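PDB 5WTZ: binary enterotoxin of Clostridium perfringens component a from Clostridium perfringens, which transfers ADP-ribose from NAD+ to actin, probably as the enzymatic component of a binary enterotoxin. Local coordinates for residues T81-S86 against P167-G172; Q213-N218 against D294-R299. One frame throughout, in Å; residues are numbered along the deposited sequence.

Contact 1 of 2, residues T81-S86 against P167-G172; sequences TAVKKS and PAASYG
In the N-terminal ADP-ribosyltransferase-like domain, the turn that starts at Val83 of helix 70-83 is joined to the start of strand 168-171, with Val83, Lys84 and Ser86 meeting Pro167, Ala168 and Ala169. Val83 to Ser86 form a type I beta turn, closed by Ser86 N on Val83 O at 2.8 Å. The turn brings Ser86 O to the strand, where Ala168 N donates to it over 3.0 Å; the N-H...O angle is nearly straight at 169°, though the donor stands above the carbonyl plane. Val83 supplies the apolar part. With CG1 anti to its carbonyl carbon (chi1 -66°), that branch reaches Ala169 CB at 3.9 Å, while CG2 rests on Pro167 CB. The same Pro167 CB lies 3.4 Å from Val83 O, which places the proline ring against the turn backbone, and Lys84 CG runs beside Pro167 CG. Ser86 meets Ala169 twice: its CB packs on Ala169 CB at 3.8 Å, and its OG, anti to the backbone N, comes to 3.5 Å from Ala169 CA. From there Ser86 OG reaches a water at 2.7 Å, which in turn accepts from Ser170 N at 2.9 Å, so water continues the link where the segments diverge. Ser170 OG itself is bound by Arg26, whose helix 16-31 also packs through Trp30 on Ser86 and Ala169. The whole is a type I turn leaving helix 70-83, bonded through Ser86 O to the first residue of an outermost strand, which pairs with strand 179-182 in a three-stranded antiparallel sheet of the N-terminal ADP-ribosyltransferase-like fold.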
loop_
_atom_site.group_PDB
_atom_site.type_symbol
_atom_site.label_atom_id
_atom_site.label_comp_id
_atom_site.label_asym_id
_atom_site.label_seq_id
_atom_site.Cartn_x
_atom_site.Cartn_y
_atom_site.Cartn_z
ATOM N N THR A 81 12.773 -7.877 13.528
ATOM C CA THR A 81 13.160 -7.827 14.942
ATOM C C THR A 81 14.495 -7.109 15.119
ATOM O O THR A 81 14.727 -6.451 16.134
ATOM C CB THR A 81 13.272 -9.224 15.581
ATOM O OG1 THR A 81 14.394 -9.924 15.023
ATOM C CG2 THR A 81 11.999 -10.018 15.369
ATOM N N ALA A 82 15.371 -7.235 14.128
ATOM C CA ALA A 82 16.671 -6.586 14.188
ATOM C C ALA A 82 16.522 -5.067 14.225
ATOM O O ALA A 82 17.047 -4.414 15.133
ATOM C CB ALA A 82 17.541 -7.012 13.006
ATOM N N VAL A 83 15.794 -4.504 13.263
ATOM C CA VAL A 83 15.658 -3.048 13.200
ATOM C C VAL A 83 14.846 -2.502 14.375
ATOM O O VAL A 83 15.064 -1.371 14.806
ATOM C CB VAL A 83 15.021 -2.574 11.863
ATOM C CG1 VAL A 83 15.961 -2.868 10.693
ATOM C CG2 VAL A 83 13.637 -3.192 11.649
ATOM N N LYS A 84 13.935 -3.307 14.915
ATOM C CA LYS A 84 13.158 -2.885 16.084
ATOM C C LYS A 84 14.027 -2.715 17.325
ATOM O O LYS A 84 13.583 -2.147 18.320
ATOM C CB LYS A 84 12.025 -3.876 16.375
ATOM C CG LYS A 84 10.820 -3.695 15.470
ATOM C CD LYS A 84 9.785 -4.791 15.658
ATOM C CE LYS A 84 8.575 -4.522 14.783
ATOM N NZ LYS A 84 7.893 -5.755 14.300
ATOM N N LYS A 85 15.262 -3.205 17.268
ATOM C CA LYS A 85 16.200 -3.027 18.373
ATOM C C LYS A 85 16.997 -1.743 18.176
ATOM O O LYS A 85 17.903 -1.434 18.950
ATOM C CB LYS A 85 17.146 -4.229 18.486
ATOM C CG LYS A 85 16.444 -5.565 18.703
ATOM C CD LYS A 85 17.436 -6.728 18.725
ATOM C CE LYS A 85 16.721 -8.063 18.941
ATOM N NZ LYS A 85 17.669 -9.221 18.980
ATOM N N SER A 86 16.654 -0.999 17.131
ATOM C CA SER A 86 17.368 0.224 16.787
ATOM C C SER A 86 16.380 1.348 16.480
ATOM O O SER A 86 16.381 1.907 15.385
ATOM C CB SER A 86 18.294 -0.018 15.587
ATOM O OG SER A 86 19.168 1.079 15.393
ATOM N N PRO A 167 11.789 2.151 13.960
ATOM C CA PRO A 167 12.865 1.182 13.761
ATOM C C PRO A 167 13.684 1.573 12.543
ATOM O O PRO A 167 13.172 1.513 11.426
ATOM C CB PRO A 167 12.119 -0.135 13.534
ATOM C CG PRO A 167 10.773 0.086 14.114
ATOM C CD PRO A 167 10.470 1.522 13.824
ATOM N N ALA A 168 14.931 1.975 12.761
ATOM C CA ALA A 168 15.762 2.547 11.714
ATOM C C ALA A 168 17.218 2.247 12.017
ATOM O O ALA A 168 17.892 3.031 12.686
ATOM C CB ALA A 168 15.535 4.042 11.615
ATOM N N ALA A 169 17.703 1.109 11.536
ATOM C CA ALA A 169 19.036 0.639 11.903
ATOM C C ALA A 169 20.126 1.174 10.973
ATOM O O ALA A 169 19.924 1.282 9.759
ATOM C CB ALA A 169 19.056 -0.878 11.924
ATOM N N SER A 170 21.275 1.515 11.555
ATOM C CA SER A 170 22.445 1.940 10.790
ATOM C C SER A 170 23.205 0.702 10.338
ATOM O O SER A 170 23.542 -0.160 11.151
ATOM C CB SER A 170 23.355 2.858 11.614
ATOM O OG SER A 170 22.843 4.182 11.686
ATOM N N TYR A 171 23.471 0.613 9.041
ATOM C CA TYR A 171 24.073 -0.590 8.477
ATOM C C TYR A 171 24.765 -0.298 7.144
ATOM O O TYR A 171 24.653 0.805 6.597
ATOM C CB TYR A 171 23.002 -1.669 8.291
ATOM C CG TYR A 171 22.300 -1.592 6.950
ATOM C CD1 TYR A 171 21.389 -0.580 6.677
ATOM C CD2 TYR A 171 22.562 -2.526 5.953
ATOM C CE1 TYR A 171 20.746 -0.503 5.448
ATOM C CE2 TYR A 171 21.929 -2.457 4.728
ATOM C CZ TYR A 171 21.021 -1.443 4.478
ATOM O OH TYR A 171 20.392 -1.377 3.252
ATOM N N GLY A 172 25.480 -1.293 6.629
ATOM C CA GLY A 172 26.130 -1.181 5.334
ATOM C C GLY A 172 27.571 -1.654 5.350
ATOM O O GLY A 172 28.094 -2.028 6.404
HETATM O O HOH W 1 21.464 0.369 14.239
#

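Contact 2 of 2, residues Q213-N218 against D294-R299; sequences QLNFEN and DIITYR. With NAD (nicotinamide-adenine-dinucleotide), chain B.
Leu214, Asn215 and Phe216, in the loop between strand 201-211 and helix 220-237, run beside Ile295, Ile296 and Tyr298 of strand 295-301, an outermost strand of the five-stranded sheet of the NAD-binding ADP-ribosyltransferase domain. The two segments run in roughly the same direction, 26° apart. Ile296 N donates to Leu214 O at 2.9 Å, nearly along the C=O axis. Asn215 has CG anti to its backbone N (chi1 -175°), and its amide carbon packs on Ile296 CB while OD1 accepts from Tyr298 OH at 2.6 Å. That donor lies in the carbonyl plane, on a lone pair, with amide and ring planes 41° apart. A weak bond from Glu217 N also reaches Asn215 OD1. Ile295 CD1 touches Phe216 CE2 at 3.7 Å and lies beside Leu214 CD2; Trp226 of helix 220-237 packs on all three side chains. Ile296 CD1 meets the amide end of Gln213, which Ser187 and Asn134 hold. Further out, one water spans Leu214 N and Asp294 O, and another spans Phe216 N and Ile296 O. A third, in the Tyr298 ring plane, donates to Tyr298 OH and to Glu217 OE2, which also forms a salt bridge with Lys60. The next residue of the strand, Arg299, faces the ligand: Glu305 pairs with its NE, and its NH1 donates to NAD O1N at 2.9 Å.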
loop_
_atom_site.group_PDB
_atom_site.type_symbol
_atom_site.label_atom_id
_atom_site.label_comp_id
_atom_site.label_asym_id
_atom_site.label_seq_id
_atom_site.Cartn_x
_atom_site.Cartn_y
_atom_site.Cartn_z
ATOM N N GLN A 213 -0.068 3.504 8.518
ATOM C CA GLN A 213 -1.494 3.332 8.294
ATOM C C GLN A 213 -1.970 2.037 8.934
ATOM O O GLN A 213 -1.182 1.107 9.108
ATOM C CB GLN A 213 -1.808 3.322 6.799
ATOM C CG GLN A 213 -1.399 4.597 6.054
ATOM C CD GLN A 213 -2.046 4.683 4.689
ATOM O OE1 GLN A 213 -3.139 5.248 4.539
ATOM N NE2 GLN A 213 -1.382 4.117 3.676
ATOM N N LEU A 214 -3.248 1.987 9.296
ATOM C CA LEU A 214 -3.843 0.754 9.828
ATOM C C LEU A 214 -4.067 -0.201 8.659
ATOM O O LEU A 214 -4.885 0.046 7.760
ATOM C CB LEU A 214 -5.146 1.038 10.576
ATOM C CG LEU A 214 -5.841 -0.150 11.259
ATOM C CD1 LEU A 214 -4.989 -0.745 12.359
ATOM C CD2 LEU A 214 -7.203 0.250 11.798
ATOM N N ASN A 215 -3.298 -1.278 8.661
ATOM C CA ASN A 215 -3.220 -2.189 7.528
ATOM C C ASN A 215 -2.888 -3.568 8.076
ATOM O O ASN A 215 -1.749 -3.831 8.449
ATOM C CB ASN A 215 -2.161 -1.714 6.526
ATOM C CG ASN A 215 -2.116 -2.564 5.268
ATOM O OD1 ASN A 215 -2.783 -3.607 5.174
ATOM N ND2 ASN A 215 -1.297 -2.145 4.302
ATOM N N PHE A 216 -3.883 -4.443 8.155
ATOM C CA PHE A 216 -3.683 -5.723 8.830
ATOM C C PHE A 216 -2.842 -6.719 8.028
ATOM O O PHE A 216 -2.228 -7.608 8.615
ATOM C CB PHE A 216 -5.043 -6.336 9.181
ATOM C CG PHE A 216 -5.829 -5.491 10.131
ATOM C CD1 PHE A 216 -5.293 -5.161 11.367
ATOM C CD2 PHE A 216 -7.081 -5.012 9.793
ATOM C CE1 PHE A 216 -5.995 -4.368 12.250
ATOM C CE2 PHE A 216 -7.791 -4.213 10.676
ATOM C CZ PHE A 216 -7.243 -3.894 11.904
ATOM N N GLU A 217 -2.791 -6.532 6.707
ATOM C CA GLU A 217 -2.136 -7.469 5.773
ATOM C C GLU A 217 -2.527 -8.930 6.083
ATOM O O GLU A 217 -3.629 -9.332 5.701
ATOM C CB GLU A 217 -0.604 -7.252 5.764
ATOM C CG GLU A 217 -0.260 -5.858 5.183
ATOM C CD GLU A 217 1.208 -5.649 4.839
ATOM O OE1 GLU A 217 2.069 -6.332 5.419
ATOM O OE2 GLU A 217 1.486 -4.789 3.987
ATOM N N ASN A 218 -1.670 -9.712 6.753
ATOM C CA ASN A 218 -1.979 -11.128 7.043
ATOM C C ASN A 218 -2.402 -11.375 8.494
ATOM O O ASN A 218 -2.651 -12.526 8.895
ATOM C CB ASN A 218 -0.782 -12.043 6.725
ATOM C CG ASN A 218 -0.362 -11.990 5.259
ATOM O OD1 ASN A 218 0.819 -11.871 4.957
ATOM N ND2 ASN A 218 -1.326 -12.093 4.350
ATOM N N ASP A 294 -8.997 5.761 9.470
ATOM C CA ASP A 294 -8.470 5.385 8.163
ATOM C C ASP A 294 -7.978 3.952 8.245
ATOM O O ASP A 294 -7.283 3.576 9.201
ATOM C CB ASP A 294 -7.329 6.306 7.710
ATOM C CG ASP A 294 -7.814 7.686 7.245
ATOM O OD1 ASP A 294 -8.888 8.156 7.694
ATOM O OD2 ASP A 294 -7.094 8.314 6.442
ATOM N N ILE A 295 -8.357 3.155 7.253
ATOM C CA ILE A 295 -7.964 1.754 7.193
ATOM C C ILE A 295 -7.620 1.395 5.740
ATOM O O ILE A 295 -8.155 1.984 4.789
ATOM C CB ILE A 295 -9.079 0.816 7.766
ATOM C CG1 ILE A 295 -8.544 -0.601 7.995
ATOM C CG2 ILE A 295 -10.352 0.841 6.915
ATOM C CD1 ILE A 295 -9.472 -1.487 8.860
ATOM N N ILE A 296 -6.680 0.478 5.575
ATOM C CA ILE A 296 -6.404 -0.123 4.277
ATOM C C ILE A 296 -7.271 -1.381 4.109
ATOM O O ILE A 296 -7.332 -2.224 5.005
ATOM C CB ILE A 296 -4.909 -0.494 4.125
ATOM C CG1 ILE A 296 -4.025 0.768 4.188
ATOM C CG2 ILE A 296 -4.709 -1.288 2.839
ATOM C CD1 ILE A 296 -4.491 1.898 3.237
ATOM N N THR A 297 -7.960 -1.510 2.975
ATOM C CA THR A 297 -8.692 -2.744 2.694
ATOM C C THR A 297 -8.403 -3.205 1.255
ATOM O O THR A 297 -7.829 -2.461 0.473
ATOM C CB THR A 297 -10.208 -2.578 2.928
ATOM O OG1 THR A 297 -10.824 -3.871 2.961
ATOM C CG2 THR A 297 -10.865 -1.663 1.852
ATOM N N TYR A 298 -8.793 -4.432 0.925
ATOM C CA TYR A 298 -8.366 -5.096 -0.316
ATOM C C TYR A 298 -9.518 -5.679 -1.131
ATOM O O TYR A 298 -10.571 -6.005 -0.602
ATOM C CB TYR A 298 -7.372 -6.227 0.000
ATOM C CG TYR A 298 -6.122 -5.790 0.749
ATOM C CD1 TYR A 298 -6.110 -5.729 2.151
ATOM C CD2 TYR A 298 -4.963 -5.442 0.060
ATOM C CE1 TYR A 298 -4.964 -5.329 2.838
ATOM C CE2 TYR A 298 -3.811 -5.042 0.733
ATOM C CZ TYR A 298 -3.826 -4.974 2.109
ATOM O OH TYR A 298 -2.683 -4.586 2.756
ATOM N N ARG A 299 -9.299 -5.862 -2.427
ATOM C CA ARG A 299 -10.328 -6.483 -3.255
ATOM C C ARG A 299 -9.666 -7.204 -4.416
ATOM O O ARG A 299 -8.801 -6.636 -5.083
ATOM C CB ARG A 299 -11.329 -5.445 -3.784
ATOM C CG ARG A 299 -12.430 -6.062 -4.659
ATOM C CD ARG A 299 -13.490 -5.030 -5.094
ATOM N NE ARG A 299 -14.215 -5.581 -6.234
ATOM C CZ ARG A 299 -15.116 -6.553 -6.145
ATOM N NH1 ARG A 299 -15.456 -7.050 -4.951
ATOM N NH2 ARG A 299 -15.701 -7.027 -7.245
HETATM P PA NAD B . -19.096 -8.584 -7.288
HETATM O O1A NAD B . -20.598 -8.480 -7.413
HETATM O O2A NAD B . -18.296 -7.411 -6.807
HETATM O O5B NAD B . -18.459 -9.024 -8.702
HETATM C C5B NAD B . -19.085 -9.959 -9.588
HETATM C C4B NAD B . -18.621 -9.692 -11.006
HETATM O O4B NAD B . -19.066 -8.380 -11.376
HETATM C C3B NAD B . -17.100 -9.713 -11.125
HETATM O O3B NAD B . -16.750 -10.303 -12.388
HETATM C C2B NAD B . -16.728 -8.237 -11.099
HETATM O O2B NAD B . -15.525 -7.957 -11.822
HETATM C C1B NAD B . -17.944 -7.561 -11.721
HETATM N N9A NAD B . -18.108 -6.216 -11.134
HETATM C C8A NAD B . -18.257 -5.916 -9.830
HETATM N N7A NAD B . -18.365 -4.569 -9.658
HETATM C C5A NAD B . -18.261 -4.009 -10.869
HETATM C C6A NAD B . -18.287 -2.635 -11.412
HETATM N N6A NAD B . -18.443 -1.578 -10.584
HETATM N N1A NAD B . -18.127 -2.477 -12.748
HETATM C C2A NAD B . -17.979 -3.526 -13.576
HETATM N N3A NAD B . -17.961 -4.804 -13.151
HETATM C C4A NAD B . -18.083 -5.091 -11.833
HETATM O O3 NAD B . -18.810 -9.822 -6.308
HETATM P PN NAD B . -17.442 -10.631 -6.064
HETATM O O1N NAD B . -16.452 -9.687 -5.419
HETATM O O2N NAD B . -17.100 -11.379 -7.331
HETATM O O5D NAD B . -17.979 -11.701 -4.990
HETATM C C5D NAD B . -18.641 -11.298 -3.792
HETATM C C4D NAD B . -18.692 -12.476 -2.836
HETATM O O4D NAD B . -17.392 -12.693 -2.283
HETATM C C3D NAD B . -19.577 -12.151 -1.650
HETATM O O3D NAD B . -20.016 -13.397 -1.081
HETATM C C2D NAD B . -18.632 -11.457 -0.694
HETATM O O2D NAD B . -19.050 -11.610 0.667
HETATM C C1D NAD B . -17.285 -12.126 -0.982
HETATM N N1N NAD B . -16.138 -11.196 -0.950
HETATM C C2N NAD B . -15.401 -10.964 -2.055
HETATM C C3N NAD B . -14.315 -10.083 -2.011
HETATM C C7N NAD B . -13.470 -9.808 -3.225
HETATM O O7N NAD B . -13.917 -9.921 -4.373
HETATM N N7N NAD B . -12.212 -9.472 -2.988
HETATM C C4N NAD B . -13.966 -9.447 -0.826
HETATM C C5N NAD B . -14.740 -9.702 0.296
HETATM C C6N NAD B . -15.820 -10.583 0.201
HETATM O O HOH W 2 -4.782 4.155 8.939
HETATM O O HOH W 3 -0.210 -3.946 2.093
HETATM O O HOH W 4 -6.244 -4.032 6.657
#

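Overall arrangement
Both segments of contact 1 come before those of contact 2 in the sequence. Their centres are about 24 Å apart and their nearest atoms about 11 Å, without touching. Contact 1 lies toward the periphery, its centre about 22 Å from that of the chain, whereas contact 2 is about 8 Å from it. The chain carries two five-stranded mixed sheets with the same 1-3-5-4-2 order, consistent with two related ADP-ribosyltransferase folds. Contact 1 is packing within the first fold, on its smaller three-stranded sheet. Contact 2 sets the loop that follows strand 201-211 of the first fold against an outermost strand of the second, joining the two halves on the strand that carries Arg299 to NAD.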